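Local coordinates for D-isomer specific 2-hydroxyacid dehydrogenase family protein (PDB 3HG7) that probably catalyses the NAD-dependent interconversion of a D-2-hydroxyacid and its 2-oxoacid, at residues P60-A63 / K64-K67; F71-Y75 / A76-V80; N233-E237 / G238-T242. The protein carries 1 engineered substitution. All coordinates share one frame; numbering follows the deposited sequence.

Contact 1 (P60-A63 / K64-K67)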
loop_
_atom_site.group_PDB
_atom_site.type_symbol
_atom_site.label_atom_id
_atom_site.label_comp_id
_atom_site.label_asym_id
_atom_site.label_seq_id
_atom_site.Cartn_x
_atom_site.Cartn_y
_atom_site.Cartn_z
ATOM N N PRO A 60 21.618 1.029 -3.560
ATOM C CA PRO A 60 23.027 1.465 -3.570
ATOM C C PRO A 60 24.042 0.337 -3.797
ATOM O O PRO A 60 25.214 0.609 -4.053
ATOM C CB PRO A 60 23.232 2.047 -2.160
ATOM C CG PRO A 60 22.115 1.498 -1.337
ATOM C CD PRO A 60 20.974 1.364 -2.275
ATOM N N LEU A 61 23.603 -0.912 -3.693
ATOM C CA LEU A 61 24.504 -2.058 -3.841
ATOM C C LEU A 61 24.342 -2.714 -5.218
ATOM O O LEU A 61 25.171 -3.543 -5.615
ATOM C CB LEU A 61 24.223 -3.076 -2.719
ATOM C CG LEU A 61 24.613 -2.619 -1.301
ATOM C CD1 LEU A 61 23.869 -3.328 -0.207
ATOM C CD2 LEU A 61 26.087 -2.862 -1.122
ATOM N N LEU A 62 23.304 -2.337 -5.958
ATOM C CA LEU A 62 22.911 -3.104 -7.156
ATOM C C LEU A 62 23.971 -3.161 -8.249
ATOM O O LEU A 62 24.096 -4.196 -8.913
ATOM C CB LEU A 62 21.588 -2.623 -7.768
ATOM C CG LEU A 62 20.340 -3.364 -7.313
ATOM C CD1 LEU A 62 19.139 -2.828 -8.066
ATOM C CD2 LEU A 62 20.461 -4.852 -7.535
ATOM N N ALA A 63 24.728 -2.071 -8.447
ATOM C CA ALA A 63 25.802 -2.097 -9.475
ATOM C C ALA A 63 26.855 -3.156 -9.201
ATOM O O ALA A 63 27.530 -3.587 -10.135
ATOM C CB ALA A 63 26.471 -0.731 -9.642
ATOM N N LYS A 64 26.995 -3.591 -7.944
ATOM C CA LYS A 64 27.944 -4.671 -7.563
ATOM C C LYS A 64 27.374 -6.100 -7.680
ATOM O O LYS A 64 28.136 -7.091 -7.563
ATOM C CB LYS A 64 28.424 -4.470 -6.118
ATOM C CG LYS A 64 29.270 -3.205 -5.949
ATOM C CD LYS A 64 29.937 -3.152 -4.602
ATOM C CE LYS A 64 30.901 -1.964 -4.526
ATOM N NZ LYS A 64 31.504 -1.801 -3.153
ATOM N N ALA A 65 26.065 -6.184 -7.928
ATOM C CA ALA A 65 25.334 -7.450 -7.936
ATOM C C ALA A 65 25.497 -8.172 -9.286
ATOM O O ALA A 65 24.514 -8.430 -9.998
ATOM C CB ALA A 65 23.822 -7.244 -7.559
ATOM N N ASN A 66 26.751 -8.494 -9.617
ATOM C CA ASN A 66 27.066 -8.999 -10.954
ATOM C C ASN A 66 26.826 -10.498 -11.193
ATOM O O ASN A 66 27.068 -11.006 -12.308
ATOM C CB ASN A 66 28.468 -8.555 -11.349
ATOM C CG ASN A 66 28.550 -7.053 -11.513
ATOM O OD1 ASN A 66 27.781 -6.461 -12.269
ATOM N ND2 ASN A 66 29.473 -6.428 -10.799
ATOM N N LYS A 67 26.334 -11.188 -10.164
ATOM C CA LYS A 67 25.853 -12.563 -10.325
ATOM C C LYS A 67 24.339 -12.637 -10.163
ATOM O O LYS A 67 23.746 -13.729 -10.186
ATOM C CB LYS A 67 26.514 -13.449 -9.290
ATOM C CG LYS A 67 27.974 -13.788 -9.631
ATOM C CD LYS A 67 28.482 -14.718 -8.555
ATOM C CE LYS A 67 29.877 -15.287 -8.817
ATOM N NZ LYS A 67 29.916 -16.486 -7.893
#
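Leu-61 and Leu-62 offer their carbonyl oxygens, one after the other, to the backbone amides three residues further on. Lys-64 N donates to Leu-61 O at 3.0 Å, with an angle of 145° at the hydrogen. Ala-65 N then gives a somewhat straighter bond to Leu-62 O, also 3.0 Å. Both donors stand above the planes of their carbonyls, as is common in tight turns. Leu-62 O has a second donor in Arg-87 NH1, so this one oxygen ties the turn to a neighbouring loop.

Beyond this coil Ala-65 is the centre of an inverse gamma turn, its weak bond running from Asn-66 N to Lys-64 O over 2.8 Å. The chain thus changes course between helix 55-58 and strand 70-73, on the edge of the domain built on a five-stranded parallel sheet.

Ala-65 CB lies 3.3 Å from Leu-62 O and 4.1 Å from Leu-62 CD2; alanine suits this buried spot, also lined by Ile-45, because nothing extends beyond that methyl. The other leucine, Leu-61, turns its branch onto Gln-38, Ala-41 and Glu-42 of helix 38-44. Lys-64 lays CB against Leu-61 O at 3.4 Å; with CG anti to the carbonyl carbon (chi1 -66°) and the rest of the chain extended, NZ reaches a salt bridge with Glu-42. Asn-66 brings its amide near Ala-63 O, with ND2 3.5 Å from that oxygen, while its OD1 accepts a hydrogen bond from Arg-87 NH1, the same nitrogen that serves Leu-62 O.

Contact 2 (F71-Y75 / A76-V80)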
loop_
_atom_site.group_PDB
_atom_site.type_symbol
_atom_site.label_atom_id
_atom_site.label_comp_id
_atom_site.label_asym_id
_atom_site.label_seq_id
_atom_site.Cartn_x
_atom_site.Cartn_y
_atom_site.Cartn_z
ATOM N N PHE A 71 15.769 -11.015 -7.896
ATOM C CA PHE A 71 15.610 -10.165 -6.690
ATOM C C PHE A 71 14.133 -10.201 -6.329
ATOM O O PHE A 71 13.273 -9.760 -7.095
ATOM C CB PHE A 71 16.040 -8.747 -7.068
ATOM C CG PHE A 71 15.923 -7.713 -5.965
ATOM C CD1 PHE A 71 15.383 -8.006 -4.728
ATOM C CD2 PHE A 71 16.294 -6.408 -6.242
ATOM C CE1 PHE A 71 15.239 -6.982 -3.730
ATOM C CE2 PHE A 71 16.163 -5.402 -5.272
ATOM C CZ PHE A 71 15.620 -5.711 -4.023
ATOM N N GLN A 72 13.844 -10.777 -5.176
ATOM C CA GLN A 72 12.514 -10.722 -4.579
ATOM C C GLN A 72 12.478 -9.524 -3.624
ATOM O O GLN A 72 13.150 -9.548 -2.565
ATOM C CB GLN A 72 12.222 -11.985 -3.784
ATOM C CG GLN A 72 10.867 -11.948 -3.017
ATOM C CD GLN A 72 9.682 -11.926 -3.949
ATOM O OE1 GLN A 72 9.506 -12.834 -4.793
ATOM N NE2 GLN A 72 8.853 -10.880 -3.827
ATOM N N SER A 73 11.731 -8.498 -4.012
ATOM C CA SER A 73 11.445 -7.349 -3.120
ATOM C C SER A 73 10.503 -7.766 -1.988
ATOM O O SER A 73 9.608 -8.576 -2.182
ATOM C CB SER A 73 10.837 -6.173 -3.892
ATOM O OG SER A 73 10.370 -5.159 -2.989
ATOM N N THR A 74 10.715 -7.215 -0.792
ATOM C CA THR A 74 9.842 -7.525 0.347
ATOM C C THR A 74 8.701 -6.538 0.373
ATOM O O THR A 74 7.791 -6.641 1.204
ATOM C CB THR A 74 10.617 -7.384 1.719
ATOM O OG1 THR A 74 11.224 -6.088 1.788
ATOM C CG2 THR A 74 11.675 -8.423 1.842
ATOM N N TYR A 75 8.748 -5.567 -0.526
ATOM C CA TYR A 75 7.721 -4.529 -0.579
ATOM C C TYR A 75 6.967 -4.610 -1.887
ATOM O O TYR A 75 7.486 -5.037 -2.938
ATOM C CB TYR A 75 8.353 -3.135 -0.521
ATOM C CG TYR A 75 8.834 -2.653 0.801
ATOM C CD1 TYR A 75 8.526 -3.335 1.974
ATOM C CD2 TYR A 75 9.581 -1.470 0.887
ATOM C CE1 TYR A 75 8.945 -2.848 3.216
ATOM C CE2 TYR A 75 10.005 -0.985 2.125
ATOM C CZ TYR A 75 9.681 -1.683 3.273
ATOM O OH TYR A 75 10.069 -1.227 4.505
ATOM N N ALA A 76 5.725 -4.142 -1.853
ATOM C CA ALA A 76 4.968 -4.019 -3.078
ATOM C C ALA A 76 5.575 -2.945 -3.979
ATOM O O ALA A 76 5.641 -3.111 -5.186
ATOM C CB ALA A 76 3.486 -3.652 -2.740
ATOM N N GLY A 77 6.019 -1.841 -3.391
ATOM C CA GLY A 77 6.503 -0.715 -4.193
ATOM C C GLY A 77 7.972 -0.887 -4.569
ATOM O O GLY A 77 8.808 -1.090 -3.689
ATOM N N VAL A 78 8.290 -0.768 -5.852
ATOM C CA VAL A 78 9.670 -1.015 -6.337
ATOM C C VAL A 78 10.119 0.127 -7.227
ATOM O O VAL A 78 11.107 0.016 -7.938
ATOM C CB VAL A 78 9.829 -2.377 -7.105
ATOM C CG1 VAL A 78 9.628 -3.573 -6.159
ATOM C CG2 VAL A 78 8.891 -2.447 -8.340
ATOM N N ASP A 79 9.384 1.246 -7.189
ATOM C CA ASP A 79 9.693 2.342 -8.107
ATOM C C ASP A 79 11.119 2.825 -8.106
ATOM O O ASP A 79 11.632 3.237 -9.141
ATOM C CB ASP A 79 8.726 3.511 -7.932
ATOM C CG ASP A 79 7.392 3.219 -8.527
ATOM O OD1 ASP A 79 6.597 2.522 -7.861
ATOM O OD2 ASP A 79 7.149 3.659 -9.672
ATOM N N VAL A 80 11.791 2.755 -6.967
ATOM C CA VAL A 80 13.167 3.214 -6.915
ATOM C C VAL A 80 14.103 2.355 -7.783
ATOM O O VAL A 80 15.197 2.785 -8.132
ATOM C CB VAL A 80 13.694 3.328 -5.462
ATOM C CG1 VAL A 80 12.830 4.330 -4.643
ATOM C CG2 VAL A 80 13.768 1.944 -4.787
#
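Ser-73 and Val-78 meet where strand 70-73, an inner strand of the five-stranded parallel sheet, ends and gives way to the loop that leads on towards strand 91-93. The strand order of this sheet is that of the flavodoxin-like, substrate-binding domain of D-2-hydroxyacid dehydrogenases. In relatives the loop at this point presents backbone amides to the substrate carboxylate, and the same use is probable here.

Across the bend Val-78 CG1 lies against the serine side chain, 3.7 Å from Ser-73 CB and 3.6 Å from Ser-73 OG. The same methyl passes Tyr-75 O at 4.1 Å, so the valine fills the inside of the bend, and it also rests on Leu-92 of the next strand. Serine suits the strand end because it is short and can donate: with OG opposite the backbone nitrogen (chi1 171°), the hydroxyl swings forward and gives its proton to Tyr-75 O at 2.9 Å. One residue earlier, Gln-72 NE2 holds Ser-73 O through a nearly straight bond of 2.9 Å that lies close to the plane of its own amide. That amide is itself fixed by Thr-93, Asn-94 and Asn-296.

Tyr-75 touches the second half of the bend through its base, Tyr-75 CB standing 3.8 Å from Gly-77 O, while the ring leads away and its side chain packs on Glu-54 and Pro-55. Ala-76 and Gly-77, both exposed, add little bulk here, and Ala-76 O is held by Asn-94 ND2.

Side-chain donors therefore satisfy the carbonyls of Ser-73, Tyr-75 and Ala-76, which would tend to keep the loop in one shape without any backbone pairing across it.

Contact 3 (N233-E237 / G238-T242)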
loop_
_atom_site.group_PDB
_atom_site.type_symbol
_atom_site.label_atom_id
_atom_site.label_comp_id
_atom_site.label_asym_id
_atom_site.label_seq_id
_atom_site.Cartn_x
_atom_site.Cartn_y
_atom_site.Cartn_z
ATOM N N ASN A 233 0.770 10.181 -5.201
ATOM C CA ASN A 233 0.466 10.751 -6.517
ATOM C C ASN A 233 -0.985 10.977 -6.903
ATOM O O ASN A 233 -1.272 11.802 -7.791
ATOM C CB ASN A 233 1.115 9.883 -7.600
ATOM C CG ASN A 233 2.490 10.351 -7.952
ATOM O OD1 ASN A 233 3.186 9.731 -8.766
ATOM N ND2 ASN A 233 2.903 11.468 -7.347
ATOM N N ALA A 234 -1.888 10.225 -6.278
ATOM C CA ALA A 234 -3.301 10.302 -6.592
ATOM C C ALA A 234 -3.869 11.665 -6.217
ATOM O O ALA A 234 -4.889 12.101 -6.766
ATOM C CB ALA A 234 -4.057 9.196 -5.890
ATOM N N ILE A 235 -3.183 12.347 -5.306
ATOM C CA ILE A 235 -3.721 13.547 -4.687
ATOM C C ILE A 235 -2.770 14.725 -4.829
ATOM O O ILE A 235 -1.600 14.631 -4.476
ATOM C CB ILE A 235 -4.029 13.316 -3.166
ATOM C CG1 ILE A 235 -5.128 12.261 -2.988
ATOM C CG2 ILE A 235 -4.422 14.622 -2.471
ATOM C CD1 ILE A 235 -5.252 11.711 -1.567
ATOM N N ASN A 236 -3.285 15.837 -5.345
ATOM C CA ASN A 236 -2.561 17.094 -5.236
ATOM C C ASN A 236 -2.787 17.608 -3.835
ATOM O O ASN A 236 -3.912 17.965 -3.465
ATOM C CB ASN A 236 -3.004 18.126 -6.279
ATOM C CG ASN A 236 -2.380 19.497 -6.039
ATOM O OD1 ASN A 236 -2.761 20.206 -5.113
ATOM N ND2 ASN A 236 -1.418 19.870 -6.874
ATOM N N GLU A 237 -1.712 17.640 -3.060
ATOM C CA GLU A 237 -1.809 17.883 -1.626
ATOM C C GLU A 237 -2.262 19.305 -1.300
ATOM O O GLU A 237 -3.062 19.510 -0.375
ATOM C CB GLU A 237 -0.508 17.467 -0.915
ATOM C CG GLU A 237 -0.346 15.927 -0.919
ATOM C CD GLU A 237 0.974 15.400 -0.360
ATOM O OE1 GLU A 237 1.858 16.202 0.033
ATOM O OE2 GLU A 237 1.115 14.153 -0.318
ATOM N N GLY A 238 -1.786 20.267 -2.092
ATOM C CA GLY A 238 -2.137 21.686 -1.915
ATOM C C GLY A 238 -3.631 21.909 -2.008
ATOM O O GLY A 238 -4.221 22.700 -1.265
ATOM N N ASP A 239 -4.258 21.163 -2.901
ATOM C CA ASP A 239 -5.668 21.338 -3.140
ATOM C C ASP A 239 -6.576 20.442 -2.266
ATOM O O ASP A 239 -7.732 20.784 -2.016
ATOM C CB ASP A 239 -5.910 21.193 -4.620
ATOM C CG ASP A 239 -5.062 22.177 -5.445
ATOM O OD1 ASP A 239 -4.324 21.726 -6.334
ATOM O OD2 ASP A 239 -5.121 23.397 -5.188
ATOM N N LEU A 240 -6.035 19.318 -1.792
ATOM C CA LEU A 240 -6.662 18.535 -0.707
ATOM C C LEU A 240 -6.797 19.390 0.542
ATOM O O LEU A 240 -7.835 19.386 1.191
ATOM C CB LEU A 240 -5.830 17.288 -0.375
ATOM C CG LEU A 240 -6.133 16.627 0.988
ATOM C CD1 LEU A 240 -7.557 16.110 1.067
ATOM C CD2 LEU A 240 -5.154 15.527 1.336
ATOM N N LEU A 241 -5.734 20.113 0.870
ATOM C CA LEU A 241 -5.723 21.004 2.023
ATOM C C LEU A 241 -6.858 22.022 2.011
ATOM O O LEU A 241 -7.617 22.137 2.970
ATOM C CB LEU A 241 -4.397 21.742 2.024
ATOM C CG LEU A 241 -3.580 21.738 3.299
ATOM C CD1 LEU A 241 -2.145 21.478 2.965
ATOM C CD2 LEU A 241 -3.724 23.036 4.011
ATOM N N THR A 242 -6.968 22.765 0.908
ATOM C CA THR A 242 -7.981 23.795 0.773
ATOM C C THR A 242 -9.364 23.160 0.826
ATOM O O THR A 242 -10.265 23.709 1.436
ATOM C CB THR A 242 -7.751 24.633 -0.514
ATOM O OG1 THR A 242 -6.429 25.201 -0.472
ATOM C CG2 THR A 242 -8.782 25.765 -0.624
#
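At Asn-236 the chain passes from an extended course (psi 113°) into helix 237-245, and the first helical bonds follow at once. Leu-240 N donates to Asn-236 O at 3.0 Å, in the carbonyl plane, and Leu-241 N to Glu-237 O at the same length. A weaker branch runs to Asn-236 O from Asp-239 N, 3.3 Å away.

The main partner of Asp-239 N is a side chain: Asn-236, the N-cap, accepts its proton on OD1 at 2.8 Å. The donor stands nearly along the C=O axis of the amide, and CG opposite the backbone nitrogen (chi1 172°) is what folds OD1 back over the first turn. Asparagine suits this position because its short side chain carries an acceptor just far enough to replace the carbonyl that the helix lacks.

Ile-235, the residue before the cap, reaches over the same turn with CG2, 3.7 Å from Leu-240 CB and 4.0 Å from Leu-240 CD2. This contact from N' to N4 is a hydrophobic staple. Both side chains also rest on Leu-254 of strand 251-254, so the staple faces the sheet that the helix covers in the Rossmann-type beta-alpha-beta unit from strand 225-228 to strand 251-254. Glu-237, at the first helical position, extends outward, and its OE2 accepts from Glu-258 N.

Polar cap and apolar staple together hold the helix start, and the carboxylate of Glu-237 in the first turn probably gains from the partial positive charge of the helix N-terminus.

Contacts 1 and 2 belong to one domain and follow closely along the chain, with three residues between them and centres 16 Å from each other: the first shapes the approach to strand 70-73, the second its exit. Contact 3 starts a helix in the NAD-binding domain, its centre 37 Å from that of contact 1 and 26 Å from that of contact 2. The nearest atoms of contacts 2 and 3 are nonetheless about 7 Å apart, and a salt bridge from Asp-79 to Arg-231, just before 233-237, spans the gap. A glycerol, probably from the crystallisation liquor, lies about 4 Å from the Ala-76 side chain, consistent with a pocket where the substrate site of relatives lies.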